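PDB 4UUR: putative hemoglobin-like oxygen-binding protein from Pseudoalteromonas haloplanktis, which binds heme and, as a cold-adapted group II truncated hemoglobin, probably binds and carries oxygen. Local coordinates for residues I37-A51 and D107-E120. Residues are numbered along the deposited sequence; the frame is centred on the assembly and turned at random.
With HEM (protoporphyrin IX containing Fe), chain C.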
loop_
_atom_site.group_PDB
_atom_site.type_symbol
_atom_site.label_atom_id
_atom_site.label_comp_id
_atom_site.label_asym_id
_atom_site.label_seq_id
_atom_site.Cartn_x
_atom_site.Cartn_y
_atom_site.Cartn_z
ATOM N N ILE A 37 2.081 7.969 -4.075
ATOM C CA ILE A 37 2.051 7.115 -2.882
ATOM C C ILE A 37 2.625 5.691 -3.124
ATOM O O ILE A 37 3.423 5.138 -2.318
ATOM C CB ILE A 37 0.627 7.036 -2.313
ATOM C CG1 ILE A 37 0.272 8.402 -1.726
ATOM C CG2 ILE A 37 0.480 5.923 -1.262
ATOM C CD1 ILE A 37 -1.141 8.513 -1.193
ATOM N N ALA A 38 2.203 5.101 -4.226
ATOM C CA ALA A 38 2.614 3.767 -4.581
ATOM C C ALA A 38 4.126 3.749 -4.777
ATOM O O ALA A 38 4.837 2.865 -4.278
ATOM C CB ALA A 38 1.897 3.343 -5.864
ATOM N N ASN A 39 4.627 4.745 -5.499
ATOM C CA ASN A 39 6.017 4.796 -5.789
ATOM C C ASN A 39 6.876 5.132 -4.626
ATOM O O ASN A 39 7.927 4.562 -4.515
ATOM C CB ASN A 39 6.332 5.695 -6.981
ATOM C CG ASN A 39 6.036 4.999 -8.288
ATOM O OD1 ASN A 39 6.523 3.910 -8.561
ATOM N ND2 ASN A 39 5.172 5.571 -9.048
ATOM N N ARG A 40 6.462 6.072 -3.803
ATOM C CA ARG A 40 7.189 6.444 -2.585
ATOM C C ARG A 40 7.275 5.253 -1.620
ATOM O O ARG A 40 8.316 5.019 -1.007
ATOM C CB ARG A 40 6.440 7.550 -1.883
ATOM C CG ARG A 40 6.985 7.952 -0.502
ATOM C CD ARG A 40 8.178 8.863 -0.596
ATOM N NE ARG A 40 7.742 10.186 -1.012
ATOM C CZ ARG A 40 8.547 11.227 -1.198
ATOM N NH1 ARG A 40 9.864 11.151 -1.042
ATOM N NH2 ARG A 40 8.020 12.371 -1.529
ATOM N N PHE A 41 6.174 4.517 -1.491
ATOM C CA PHE A 41 6.095 3.320 -0.649
ATOM C C PHE A 41 7.212 2.330 -0.986
ATOM O O PHE A 41 7.957 1.919 -0.111
ATOM C CB PHE A 41 4.709 2.640 -0.819
ATOM C CG PHE A 41 4.542 1.383 -0.014
ATOM C CD1 PHE A 41 4.533 1.413 1.370
ATOM C CD2 PHE A 41 4.445 0.169 -0.630
ATOM C CE1 PHE A 41 4.412 0.255 2.103
ATOM C CE2 PHE A 41 4.289 -0.985 0.097
ATOM C CZ PHE A 41 4.254 -0.940 1.464
ATOM N N TYR A 42 7.327 1.967 -2.261
ATOM C CA TYR A 42 8.334 1.007 -2.699
ATOM C C TYR A 42 9.720 1.633 -2.694
ATOM O O TYR A 42 10.718 0.956 -2.457
ATOM C CB TYR A 42 7.940 0.477 -4.101
ATOM C CG TYR A 42 6.739 -0.480 -4.013
ATOM C CD1 TYR A 42 6.841 -1.672 -3.299
ATOM C CD2 TYR A 42 5.532 -0.172 -4.581
ATOM C CE1 TYR A 42 5.751 -2.525 -3.137
ATOM C CE2 TYR A 42 4.439 -1.034 -4.478
ATOM C CZ TYR A 42 4.550 -2.223 -3.740
ATOM O OH TYR A 42 3.483 -3.096 -3.586
ATOM N N ASP A 43 9.796 2.929 -2.950
ATOM C CA ASP A 43 11.077 3.605 -2.920
ATOM C C ASP A 43 11.733 3.496 -1.561
ATOM O O ASP A 43 12.939 3.254 -1.453
ATOM C CB ASP A 43 10.878 5.053 -3.312
ATOM C CG ASP A 43 10.888 5.249 -4.845
ATOM O OD1 ASP A 43 11.136 4.268 -5.594
ATOM O OD2 ASP A 43 10.687 6.393 -5.271
ATOM N N ILE A 44 10.910 3.631 -0.526
ATOM C CA ILE A 44 11.344 3.564 0.854
ATOM C C ILE A 44 11.587 2.114 1.259
ATOM O O ILE A 44 12.600 1.815 1.914
ATOM C CB ILE A 44 10.295 4.191 1.772
ATOM C CG1 ILE A 44 10.327 5.715 1.606
ATOM C CG2 ILE A 44 10.485 3.764 3.223
ATOM C CD1 ILE A 44 9.131 6.410 2.200
ATOM N N MET A 45 10.666 1.222 0.867
ATOM C CA MET A 45 10.794 -0.180 1.189
ATOM C C MET A 45 12.119 -0.737 0.704
ATOM O O MET A 45 12.725 -1.579 1.390
ATOM C CB MET A 45 9.681 -1.004 0.531
ATOM C CG MET A 45 9.771 -2.517 0.796
ATOM S SD MET A 45 8.632 -3.502 -0.181
ATOM C CE MET A 45 7.020 -2.928 0.383
ATOM N N ALA A 46 12.518 -0.306 -0.500
ATOM C CA ALA A 46 13.677 -0.851 -1.202
ATOM C C ALA A 46 15.047 -0.407 -0.637
ATOM O O ALA A 46 16.097 -0.914 -1.046
ATOM C CB ALA A 46 13.596 -0.528 -2.698
ATOM N N THR A 47 15.052 0.515 0.299
ATOM C CA THR A 47 16.299 1.003 0.810
ATOM C C THR A 47 16.388 1.099 2.293
ATOM O O THR A 47 17.421 1.393 2.807
ATOM C CB THR A 47 16.575 2.384 0.231
ATOM O OG1 THR A 47 15.452 3.266 0.485
ATOM C CG2 THR A 47 16.865 2.237 -1.280
ATOM N N ASP A 48 15.289 0.916 2.988
ATOM C CA ASP A 48 15.308 1.180 4.396
ATOM C C ASP A 48 15.620 -0.147 5.046
ATOM O O ASP A 48 15.116 -1.189 4.602
ATOM C CB ASP A 48 13.984 1.734 4.867
ATOM C CG ASP A 48 13.937 1.915 6.360
ATOM O OD1 ASP A 48 13.929 0.897 7.093
ATOM O OD2 ASP A 48 13.859 3.081 6.798
ATOM N N GLU A 49 16.440 -0.095 6.094
ATOM C CA GLU A 49 17.038 -1.309 6.666
ATOM C C GLU A 49 15.979 -2.126 7.329
ATOM O O GLU A 49 15.785 -3.281 7.006
ATOM C CB GLU A 49 18.167 -0.993 7.664
ATOM C CG GLU A 49 18.823 -2.261 8.203
ATOM C CD GLU A 49 19.587 -2.086 9.504
ATOM O OE1 GLU A 49 19.513 -0.992 10.127
ATOM O OE2 GLU A 49 20.260 -3.074 9.900
ATOM N N TYR A 50 15.246 -1.525 8.236
ATOM C CA TYR A 50 14.214 -2.277 8.923
ATOM C C TYR A 50 13.229 -3.043 8.025
ATOM O O TYR A 50 12.542 -3.916 8.522
ATOM C CB TYR A 50 13.456 -1.343 9.822
ATOM C CG TYR A 50 12.228 -1.928 10.491
ATOM C CD1 TYR A 50 12.311 -2.967 11.430
ATOM C CD2 TYR A 50 10.968 -1.392 10.217
ATOM C CE1 TYR A 50 11.140 -3.470 12.038
ATOM C CE2 TYR A 50 9.813 -1.878 10.821
ATOM C CZ TYR A 50 9.890 -2.900 11.732
ATOM O OH TYR A 50 8.688 -3.312 12.294
ATOM N N ALA A 51 13.100 -2.673 6.737
ATOM C CA ALA A 51 12.142 -3.338 5.841
ATOM C C ALA A 51 12.795 -4.294 4.816
ATOM O O ALA A 51 12.076 -4.889 3.964
ATOM C CB ALA A 51 11.274 -2.308 5.111
ATOM N N ASP A 107 4.288 -4.933 10.531
ATOM C CA ASP A 107 4.811 -3.689 11.086
ATOM C C ASP A 107 5.783 -3.005 10.137
ATOM O O ASP A 107 5.774 -1.787 10.046
ATOM C CB ASP A 107 5.508 -3.942 12.430
ATOM C CG ASP A 107 4.540 -4.342 13.534
ATOM O OD1 ASP A 107 3.350 -3.986 13.518
ATOM O OD2 ASP A 107 5.004 -5.030 14.451
ATOM N N GLN A 108 6.640 -3.796 9.479
ATOM C CA GLN A 108 7.483 -3.317 8.386
ATOM C C GLN A 108 6.697 -2.658 7.238
ATOM O O GLN A 108 7.150 -1.638 6.698
ATOM C CB GLN A 108 8.287 -4.456 7.796
ATOM C CG GLN A 108 9.453 -4.863 8.671
ATOM C CD GLN A 108 10.136 -6.105 8.158
ATOM O OE1 GLN A 108 10.595 -6.147 7.034
ATOM N NE2 GLN A 108 10.189 -7.125 8.974
ATOM N N TRP A 109 5.579 -3.275 6.847
ATOM C CA TRP A 109 4.696 -2.738 5.813
ATOM C C TRP A 109 4.093 -1.430 6.292
ATOM O O TRP A 109 4.068 -0.445 5.530
ATOM C CB TRP A 109 3.555 -3.698 5.528
ATOM C CG TRP A 109 2.922 -3.533 4.207
ATOM C CD1 TRP A 109 3.168 -4.279 3.087
ATOM C CD2 TRP A 109 1.950 -2.563 3.832
ATOM N NE1 TRP A 109 2.378 -3.859 2.049
ATOM C CE2 TRP A 109 1.614 -2.804 2.485
ATOM C CE3 TRP A 109 1.290 -1.546 4.506
ATOM C CZ2 TRP A 109 0.676 -2.026 1.797
ATOM C CZ3 TRP A 109 0.330 -0.789 3.799
ATOM C CH2 TRP A 109 0.055 -1.024 2.494
ATOM N N MET A 110 3.577 -1.403 7.531
ATOM C CA MET A 110 3.038 -0.139 8.075
ATOM C C MET A 110 4.060 0.987 8.256
ATOM O O MET A 110 3.797 2.137 7.924
ATOM C CB MET A 110 2.262 -0.362 9.347
ATOM C CG MET A 110 0.880 -0.918 9.071
ATOM S SD MET A 110 -0.053 -0.041 7.788
ATOM C CE MET A 110 -0.296 1.520 8.647
ATOM N N TYR A 111 5.232 0.645 8.744
ATOM C CA TYR A 111 6.334 1.584 8.875
ATOM C C TYR A 111 6.616 2.296 7.547
ATOM O O TYR A 111 6.721 3.510 7.506
ATOM C CB TYR A 111 7.549 0.808 9.395
ATOM C CG TYR A 111 8.855 1.516 9.275
ATOM C CD1 TYR A 111 9.598 1.413 8.121
ATOM C CD2 TYR A 111 9.369 2.270 10.337
ATOM C CE1 TYR A 111 10.819 2.059 7.992
ATOM C CE2 TYR A 111 10.599 2.911 10.232
ATOM C CZ TYR A 111 11.317 2.790 9.067
ATOM O OH TYR A 111 12.512 3.423 8.922
ATOM N N CYS A 112 6.722 1.532 6.459
ATOM C CA CYS A 112 6.869 2.110 5.132
ATOM C C CYS A 112 5.675 2.976 4.757
ATOM O O CYS A 112 5.866 4.063 4.209
ATOM C CB CYS A 112 7.012 1.015 4.080
ATOM S SG CYS A 112 8.613 0.216 4.132
ATOM N N MET A 113 4.448 2.496 5.001
ATOM C CA MET A 113 3.260 3.278 4.552
ATOM C C MET A 113 2.993 4.547 5.436
ATOM O O MET A 113 2.588 5.614 4.928
ATOM C CB MET A 113 2.028 2.388 4.458
ATOM C CG MET A 113 0.776 3.114 4.031
ATOM S SD MET A 113 1.015 3.862 2.415
ATOM C CE MET A 113 0.854 2.388 1.363
ATOM N N ASN A 114 3.246 4.437 6.742
ATOM C CA ASN A 114 3.325 5.644 7.630
ATOM C C ASN A 114 4.289 6.723 7.113
ATOM O O ASN A 114 3.932 7.888 6.942
ATOM C CB ASN A 114 3.707 5.240 9.063
ATOM C CG ASN A 114 2.593 4.460 9.769
ATOM O OD1 ASN A 114 1.412 4.604 9.467
ATOM N ND2 ASN A 114 2.979 3.582 10.671
ATOM N N LYS A 115 5.517 6.336 6.861
ATOM C CA LYS A 115 6.482 7.273 6.306
ATOM C C LYS A 115 6.030 7.902 4.991
ATOM O O LYS A 115 6.273 9.114 4.750
ATOM C CB LYS A 115 7.809 6.573 6.099
ATOM C CG LYS A 115 8.517 6.257 7.411
ATOM C CD LYS A 115 9.893 5.673 7.157
ATOM C CE LYS A 115 11.010 6.647 7.513
ATOM N NZ LYS A 115 11.257 6.557 8.987
ATOM N N THR A 116 5.390 7.083 4.139
ATOM C CA THR A 116 4.878 7.531 2.867
ATOM C C THR A 116 3.757 8.567 3.057
ATOM O O THR A 116 3.726 9.602 2.387
ATOM C CB THR A 116 4.314 6.315 2.073
ATOM O OG1 THR A 116 5.404 5.445 1.724
ATOM C CG2 THR A 116 3.546 6.741 0.796
ATOM N N LEU A 117 2.798 8.239 3.907
ATOM C CA LEU A 117 1.635 9.094 4.127
ATOM C C LEU A 117 1.985 10.423 4.816
ATOM O O LEU A 117 1.424 11.463 4.438
ATOM C CB LEU A 117 0.553 8.358 4.915
ATOM C CG LEU A 117 -0.062 7.197 4.126
ATOM C CD1 LEU A 117 -1.002 6.400 4.989
ATOM C CD2 LEU A 117 -0.783 7.677 2.906
ATOM N N ASP A 118 2.935 10.404 5.748
ATOM C CA ASP A 118 3.512 11.659 6.251
ATOM C C ASP A 118 4.045 12.549 5.122
ATOM O O ASP A 118 3.839 13.770 5.127
ATOM C CB ASP A 118 4.653 11.412 7.279
ATOM C CG ASP A 118 4.129 10.954 8.618
ATOM O OD1 ASP A 118 2.893 10.927 8.772
ATOM O OD2 ASP A 118 4.929 10.558 9.500
ATOM N N LEU A 119 4.746 11.972 4.162
ATOM C CA LEU A 119 5.296 12.841 3.129
ATOM C C LEU A 119 4.269 13.204 2.049
ATOM O O LEU A 119 4.408 14.223 1.403
ATOM C CB LEU A 119 6.536 12.223 2.503
ATOM C CG LEU A 119 7.799 12.284 3.347
ATOM C CD1 LEU A 119 8.728 11.156 2.990
ATOM C CD2 LEU A 119 8.492 13.600 3.197
ATOM N N GLU A 120 3.232 12.410 1.849
ATOM C CA GLU A 120 2.392 12.593 0.617
ATOM C C GLU A 120 1.079 13.245 0.909
ATOM O O GLU A 120 0.447 13.777 0.014
ATOM C CB GLU A 120 2.138 11.255 -0.135
ATOM C CG GLU A 120 3.397 10.617 -0.719
ATOM C CD GLU A 120 4.042 11.457 -1.842
ATOM O OE1 GLU A 120 3.302 12.103 -2.630
ATOM O OE2 GLU A 120 5.291 11.473 -1.968
HETATM C CHA HEM C . 1.032 -8.091 -3.381
HETATM C CHB HEM C . 3.423 -8.500 0.842
HETATM C CHC HEM C . -0.110 -5.901 2.927
HETATM C CHD HEM C . -1.791 -4.775 -1.399
HETATM C C1A HEM C . 1.960 -8.448 -2.420
HETATM C C2A HEM C . 3.089 -9.235 -2.654
HETATM C C3A HEM C . 3.765 -9.325 -1.474
HETATM C C4A HEM C . 3.055 -8.612 -0.482
HETATM C CMA HEM C . 5.065 -10.084 -1.237
HETATM C CAA HEM C . 3.515 -9.888 -3.954
HETATM C CBA HEM C . 3.677 -8.889 -5.099
HETATM C CGA HEM C . 4.737 -9.243 -6.121
HETATM O O1A HEM C . 5.966 -9.272 -5.903
HETATM O O2A HEM C . 4.338 -9.464 -7.276
HETATM C C1B HEM C . 2.622 -7.846 1.793
HETATM C C2B HEM C . 2.824 -7.913 3.205
HETATM C C3B HEM C . 1.820 -7.190 3.795
HETATM C C4B HEM C . 0.979 -6.735 2.692
HETATM C CMB HEM C . 4.004 -8.619 3.850
HETATM C CAB HEM C . 1.389 -6.843 5.186
HETATM C CBB HEM C . 1.912 -7.406 6.225
HETATM C C1C HEM C . -0.848 -5.265 1.936
HETATM C C2C HEM C . -1.818 -4.266 2.119
HETATM C C3C HEM C . -2.306 -3.976 0.868
HETATM C C4C HEM C . -1.589 -4.770 -0.058
HETATM C CMC HEM C . -2.245 -3.704 3.468
HETATM C CAC HEM C . -3.314 -2.983 0.435
HETATM C CBC HEM C . -3.806 -2.063 1.257
HETATM C C1D HEM C . -1.159 -5.648 -2.229
HETATM C C2D HEM C . -1.552 -5.747 -3.632
HETATM C C3D HEM C . -0.772 -6.658 -4.170
HETATM C C4D HEM C . 0.089 -7.130 -3.097
HETATM C CMD HEM C . -2.631 -5.008 -4.375
HETATM C CAD HEM C . -0.828 -7.163 -5.601
HETATM C CBD HEM C . -1.679 -8.435 -5.543
HETATM C CGD HEM C . -1.956 -9.077 -6.907
HETATM O O1D HEM C . -1.399 -8.693 -7.947
HETATM O O2D HEM C . -2.755 -10.026 -7.034
HETATM N NA HEM C . 1.981 -8.036 -1.083
HETATM N NB HEM C . 1.533 -7.139 1.568
HETATM N NC HEM C . -0.712 -5.519 0.628
HETATM N ND HEM C . -0.149 -6.443 -1.958
HETATM FE FE HEM C . 0.641 -6.783 -0.284
HETATM O O HOH W 1 2.031 -5.135 -0.685
#
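Phe41 pushes its ring edge onto the indole of Trp109, with CZ of Phe41 3.4 Å from CE2 of Trp109 and the planes 50° apart. With CG trans to the backbone N, the phenyl ring lies among Trp109, Cys112, Met113 and Thr116, a knob in a hole of helix 103-120. The CE methyl of Met113 covers one face of that ring in a CH-pi contact, while CE1 of Phe41 comes within 3.4 Å of CB of Cys112. Thr116 is in turn a knob among Ile37, Arg40, Phe41 and Ile44; its OG1 donates to the carbonyl O of Cys112 at 2.9 Å, which satisfies the hydroxyl within its own helix. Helix 63-76 adds to the packing, with Phe69 meeting Phe41 and Leu73 meeting Ile37.

The outer margin is looser and polar. Bent at chi2 and chi3, Arg40 turns its guanidinium side-on to Glu120, so that NE and NH2 both reach OE2 of Glu120 at 2.9 Å; one oxygen takes the whole salt bridge, and Leu119 CD1 lies over a guanidinium face. At the other end, past the helix, Tyr111 OH donates to OD2 of Asp48 over a short 2.5 Å. Tyr50 sets its edge against the Tyr111 face, planes 77° apart, and receives CG of Gln108 over its own face. The amide of Gln108 turns to Leu54 and Asp104.

Trp109 links this packing to the heme: Phe41 covers one indole face, the porphyrin the other, and NE1 of Trp109 donates, over 3.0 Å, to the O of the water bound to the iron. Segments 37-45 and 107-120, their N-to-C directions 129° apart, match by chain order the B and G helices of the truncated globin two-over-two fold, and Trp109 probably represents the distal G-helix tryptophan of group II relatives.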